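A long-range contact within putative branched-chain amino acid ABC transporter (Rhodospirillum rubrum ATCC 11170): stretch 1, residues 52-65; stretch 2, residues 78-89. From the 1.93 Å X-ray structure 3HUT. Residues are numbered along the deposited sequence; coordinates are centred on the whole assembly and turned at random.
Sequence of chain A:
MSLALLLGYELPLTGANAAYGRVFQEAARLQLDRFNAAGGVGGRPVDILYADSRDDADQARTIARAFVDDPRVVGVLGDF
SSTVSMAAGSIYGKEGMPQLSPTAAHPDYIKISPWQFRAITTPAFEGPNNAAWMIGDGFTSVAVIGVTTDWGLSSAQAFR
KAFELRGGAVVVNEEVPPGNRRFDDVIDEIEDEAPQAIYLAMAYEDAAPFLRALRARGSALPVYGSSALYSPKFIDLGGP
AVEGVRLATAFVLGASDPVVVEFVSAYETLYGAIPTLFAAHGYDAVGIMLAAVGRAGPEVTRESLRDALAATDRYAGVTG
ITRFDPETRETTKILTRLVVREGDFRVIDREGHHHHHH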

# COMPACT_ATOMS: atom_id res chain seq x y z
N ASP A 52 4.49 22.26 -1.12
CA ASP A 52 3.16 22.03 -0.57
C ASP A 52 2.10 22.03 -1.67
O ASP A 52 1.73 23.09 -2.19
N SER A 53 1.61 20.85 -2.03
CA SER A 53 0.60 20.73 -3.07
C SER A 53 -0.81 21.03 -2.56
O SER A 53 -1.72 21.25 -3.36
N ARG A 54 -0.98 21.01 -1.24
CA ARG A 54 -2.28 21.26 -0.61
C ARG A 54 -3.32 20.25 -1.07
O ARG A 54 -4.52 20.44 -0.86
N ASP A 55 -2.86 19.16 -1.68
CA ASP A 55 -3.75 18.13 -2.21
C ASP A 55 -4.73 18.80 -3.16
O ASP A 55 -5.92 18.47 -3.21
N ASP A 56 -4.21 19.77 -3.91
CA ASP A 56 -5.00 20.53 -4.88
C ASP A 56 -4.44 20.31 -6.28
O ASP A 56 -3.26 20.56 -6.54
N ALA A 57 -5.29 19.84 -7.19
CA ALA A 57 -4.87 19.56 -8.56
C ALA A 57 -4.19 20.75 -9.25
O ALA A 57 -3.12 20.60 -9.83
N ASP A 58 -4.81 21.92 -9.18
CA ASP A 58 -4.22 23.09 -9.82
C ASP A 58 -2.88 23.48 -9.21
O ASP A 58 -1.98 23.91 -9.92
N GLN A 59 -2.75 23.33 -7.90
CA GLN A 59 -1.50 23.67 -7.24
C GLN A 59 -0.42 22.67 -7.66
O GLN A 59 0.73 23.03 -7.89
N ALA A 60 -0.82 21.40 -7.78
CA ALA A 60 0.10 20.34 -8.18
C ALA A 60 0.61 20.60 -9.60
O ALA A 60 1.76 20.29 -9.92
N ARG A 61 -0.24 21.17 -10.44
CA ARG A 61 0.15 21.46 -11.81
C ARG A 61 1.21 22.55 -11.88
O ARG A 61 2.17 22.45 -12.65
N THR A 62 1.07 23.61 -11.09
CA THR A 62 2.08 24.66 -11.14
C THR A 62 3.35 24.14 -10.49
O THR A 62 4.45 24.50 -10.90
N ILE A 63 3.21 23.25 -9.50
CA ILE A 63 4.39 22.67 -8.85
C ILE A 63 5.16 21.84 -9.88
O ILE A 63 6.39 21.92 -9.97
N ALA A 64 4.42 21.05 -10.66
CA ALA A 64 5.02 20.19 -11.68
C ALA A 64 5.77 21.01 -12.73
O ALA A 64 6.87 20.63 -13.14
N ARG A 65 5.17 22.11 -13.17
CA ARG A 65 5.80 22.98 -14.16
C ARG A 65 7.12 23.49 -13.57
O ARG A 65 8.14 23.53 -14.24
N GLY A 78 6.25 11.84 -5.68
CA GLY A 78 5.00 12.53 -5.91
C GLY A 78 3.60 12.32 -5.46
O GLY A 78 2.82 11.57 -6.02
N ASP A 79 3.24 13.16 -4.52
CA ASP A 79 1.91 13.21 -3.98
C ASP A 79 1.08 12.07 -3.48
O ASP A 79 1.09 10.95 -3.97
N PHE A 80 0.36 12.46 -2.46
CA PHE A 80 -0.52 11.63 -1.70
C PHE A 80 -1.71 10.98 -2.40
O PHE A 80 -1.81 9.76 -2.46
N SER A 81 -2.62 11.80 -2.92
CA SER A 81 -3.81 11.26 -3.58
C SER A 81 -3.57 10.87 -5.03
O SER A 81 -2.69 11.40 -5.69
N SER A 82 -4.39 9.94 -5.51
CA SER A 82 -4.28 9.50 -6.89
C SER A 82 -4.66 10.66 -7.81
O SER A 82 -3.98 10.93 -8.80
N THR A 83 -5.75 11.35 -7.47
CA THR A 83 -6.21 12.48 -8.28
C THR A 83 -5.14 13.55 -8.50
O THR A 83 -4.92 14.00 -9.62
N VAL A 84 -4.49 13.96 -7.42
CA VAL A 84 -3.47 14.98 -7.52
C VAL A 84 -2.21 14.43 -8.19
O VAL A 84 -1.56 15.12 -8.98
N SER A 85 -1.87 13.18 -7.89
CA SER A 85 -0.70 12.57 -8.50
C SER A 85 -0.87 12.50 -10.01
O SER A 85 0.07 12.70 -10.76
N MSE A 86 -2.09 12.22 -10.45
CA MSE A 86 -2.38 12.12 -11.87
C MSE A 86 -2.36 13.49 -12.55
O MSE A 86 -1.85 13.64 -13.65
N ALA A 87 -2.91 14.50 -11.87
CA ALA A 87 -2.92 15.86 -12.41
C ALA A 87 -1.49 16.29 -12.72
O ALA A 87 -1.19 16.78 -13.81
N ALA A 88 -0.59 16.09 -11.77
CA ALA A 88 0.81 16.45 -11.97
C ALA A 88 1.45 15.44 -12.92
O ALA A 88 2.31 15.79 -13.74
N GLY A 89 1.02 14.18 -12.82
CA GLY A 89 1.57 13.13 -13.66
C GLY A 89 1.46 13.41 -15.15
O GLY A 89 2.37 13.10 -15.91

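Where two helices begin side by side, the loops before them must satisfy polar groups that no helical turn can serve, and the contact between residues 52-65 and 78-89 of this putative transporter shows how short side chains can do so. The helices, 57-65 and 82-89, run in broadly the same direction, with 38° between their axes and a closest approach of 8.2 Å, so both N-terminal loops lie at the same end of the contact.

The polar network there is built from two serine–aspartate pairs. Ser53, in the p rotamer, points toward the second stretch and donates from OG to Asp79 OD1 at 2.9 Å; the same OG accepts from Asp55 N at 3.2 Å, so the hydroxyl is used both as donor and as acceptor. The second pair reverses the order of the stretches. Ser81, also p, donates from OG to Asp55 OD1 at 2.8 Å while OG caps its own helix by accepting from Val84 N at 3.1 Å. The CA-to-CB bond of Asp55 points sideways, but its t rotamer brings the carboxylate in to the other stretch.

Water 1 joins the two pairs. It donates to Asp55 OD1 at 2.6 Å and to Asp79 OD1 at 2.7 Å, and accepts from Ser81 N at 2.8 Å, so a backbone donor ahead of the helix is satisfied by solvent. Asp79 OD1 also accepts from Phe80 N at 3.1 Å, which gives this oxygen three donors from three sources. The first helix is capped within its own stretch: Asp56 points away, and its OD1 accepts from Gln59 N at 2.9 Å.

Beyond the loops the contact becomes apolar and the residues small. Val84, chi1 t, points toward the first stretch and spans both regions: its CG2 lies 3.3 Å from Asp55 OD1, and its CG1 packs 3.4 Å from Ala60 CB. Alanines continue the contact, Ala57 CB meeting Ala87 CB at 4.0 Å and Ala64 CB meeting Ala88 CB at 4.1 Å. The backbones run close here, with the CA atoms of Ala57 and Val84 4.9 Å apart.

At the exposed margin, Arg61 (chi1 m) lays one face of its guanidinium over Ala87 CB, with NH2 3.9 Å from that carbon. NH1 forms a salt bridge with Asp58 OD1 at 3.0 Å. Its NE donates to water 2 at 2.7 Å, which in turn donates to Ala87 O at 2.6 Å, linking the helices through solvent.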

# COMPACT_ATOMS: atom_id res chain seq x y z
CB ASP A 52 2.83 23.11 0.47
CG ASP A 52 1.49 22.89 1.16
OD1 ASP A 52 0.82 21.87 0.88
OD2 ASP A 52 1.11 23.74 1.98
CB SER A 53 0.62 19.32 -3.65
OG SER A 53 0.06 18.40 -2.72
CB ARG A 54 -2.78 22.67 -0.94
CG ARG A 54 -1.82 23.78 -0.56
CD ARG A 54 -2.58 25.07 -0.26
NE ARG A 54 -3.47 25.46 -1.35
CZ ARG A 54 -3.05 25.96 -2.50
NH1 ARG A 54 -1.75 26.12 -2.72
NH2 ARG A 54 -3.93 26.29 -3.44
CB ASP A 55 -4.52 17.42 -1.09
CG ASP A 55 -5.20 16.15 -1.57
OD1 ASP A 55 -4.58 15.42 -2.38
OD2 ASP A 55 -6.34 15.86 -1.15
CB ASP A 56 -4.95 22.01 -4.51
CG ASP A 56 -5.76 22.88 -5.45
OD1 ASP A 56 -5.27 23.18 -6.56
OD2 ASP A 56 -6.89 23.25 -5.08
CB ALA A 57 -6.06 19.09 -9.38
CB ASP A 58 -5.18 24.29 -9.76
CG ASP A 58 -6.43 24.07 -10.60
OD1 ASP A 58 -6.30 23.61 -11.75
OD2 ASP A 58 -7.54 24.37 -10.11
CB GLN A 59 -1.67 23.63 -5.72
CG GLN A 59 -0.45 24.10 -4.94
CD GLN A 59 -0.01 25.50 -5.34
OE1 GLN A 59 0.95 25.68 -6.07
NE2 GLN A 59 -0.73 26.50 -4.85
CB ALA A 60 -0.61 19.00 -8.12
CB ARG A 61 -1.07 21.84 -12.65
CG ARG A 61 -2.03 20.69 -12.88
CD ARG A 61 -3.10 21.03 -13.90
NE ARG A 61 -4.07 19.94 -14.04
CZ ARG A 61 -5.23 19.88 -13.39
NH1 ARG A 61 -5.59 20.85 -12.56
NH2 ARG A 61 -6.02 18.83 -13.56
CB THR A 62 1.59 26.00 -10.49
OG1 THR A 62 2.46 26.37 -9.42
CG2 THR A 62 0.17 25.87 -10.01
CB ILE A 63 4.00 21.74 -7.68
CG1 ILE A 63 3.38 22.55 -6.55
CG2 ILE A 63 5.24 20.98 -7.20
CD1 ILE A 63 4.30 23.60 -5.97
CB ALA A 64 3.94 19.35 -12.35
CB ARG A 65 4.91 24.19 -14.46
CG ARG A 65 5.09 25.28 -13.41
CD ARG A 65 4.13 26.44 -13.48
NE ARG A 65 4.20 27.22 -12.25
CZ ARG A 65 5.31 27.79 -11.77
NH1 ARG A 65 6.45 27.66 -12.43
NH2 ARG A 65 5.27 28.48 -10.63
CB ASP A 79 1.06 14.09 -4.89
CG ASP A 79 0.81 15.47 -4.29
OD1 ASP A 79 0.26 15.50 -3.16
OD2 ASP A 79 1.14 16.51 -4.91
CB PHE A 80 -1.00 12.49 -0.55
CG PHE A 80 -1.96 11.82 0.29
CD1 PHE A 80 -1.55 10.74 1.05
CD2 PHE A 80 -3.29 12.19 0.27
CE1 PHE A 80 -2.46 10.03 1.78
CE2 PHE A 80 -4.21 11.49 0.99
CZ PHE A 80 -3.80 10.40 1.76
CB SER A 81 -4.95 12.27 -3.53
OG SER A 81 -4.67 13.39 -4.35
CB SER A 82 -5.21 8.31 -7.14
OG SER A 82 -4.66 7.12 -6.57
CB THR A 83 -7.44 13.16 -7.65
OG1 THR A 83 -8.53 12.23 -7.60
CG2 THR A 83 -7.87 14.36 -8.49
CB VAL A 84 -3.13 15.56 -6.13
CG1 VAL A 84 -2.00 16.57 -6.23
CG2 VAL A 84 -4.37 16.22 -5.55
CB SER A 85 -0.47 11.16 -7.93
OG SER A 85 -0.15 11.23 -6.55
CB MSE A 86 -3.72 11.43 -12.09
CG MSE A 86 -3.69 9.97 -11.64
SE MSE A 86 -5.40 9.08 -11.76
CE MSE A 86 -5.53 8.93 -13.68
CB ALA A 87 -3.54 16.81 -11.41
CB ALA A 88 1.54 16.46 -10.64
O HOH W 1 -2.19 14.55 -2.63
O HOH W 2 -2.92 17.87 -15.39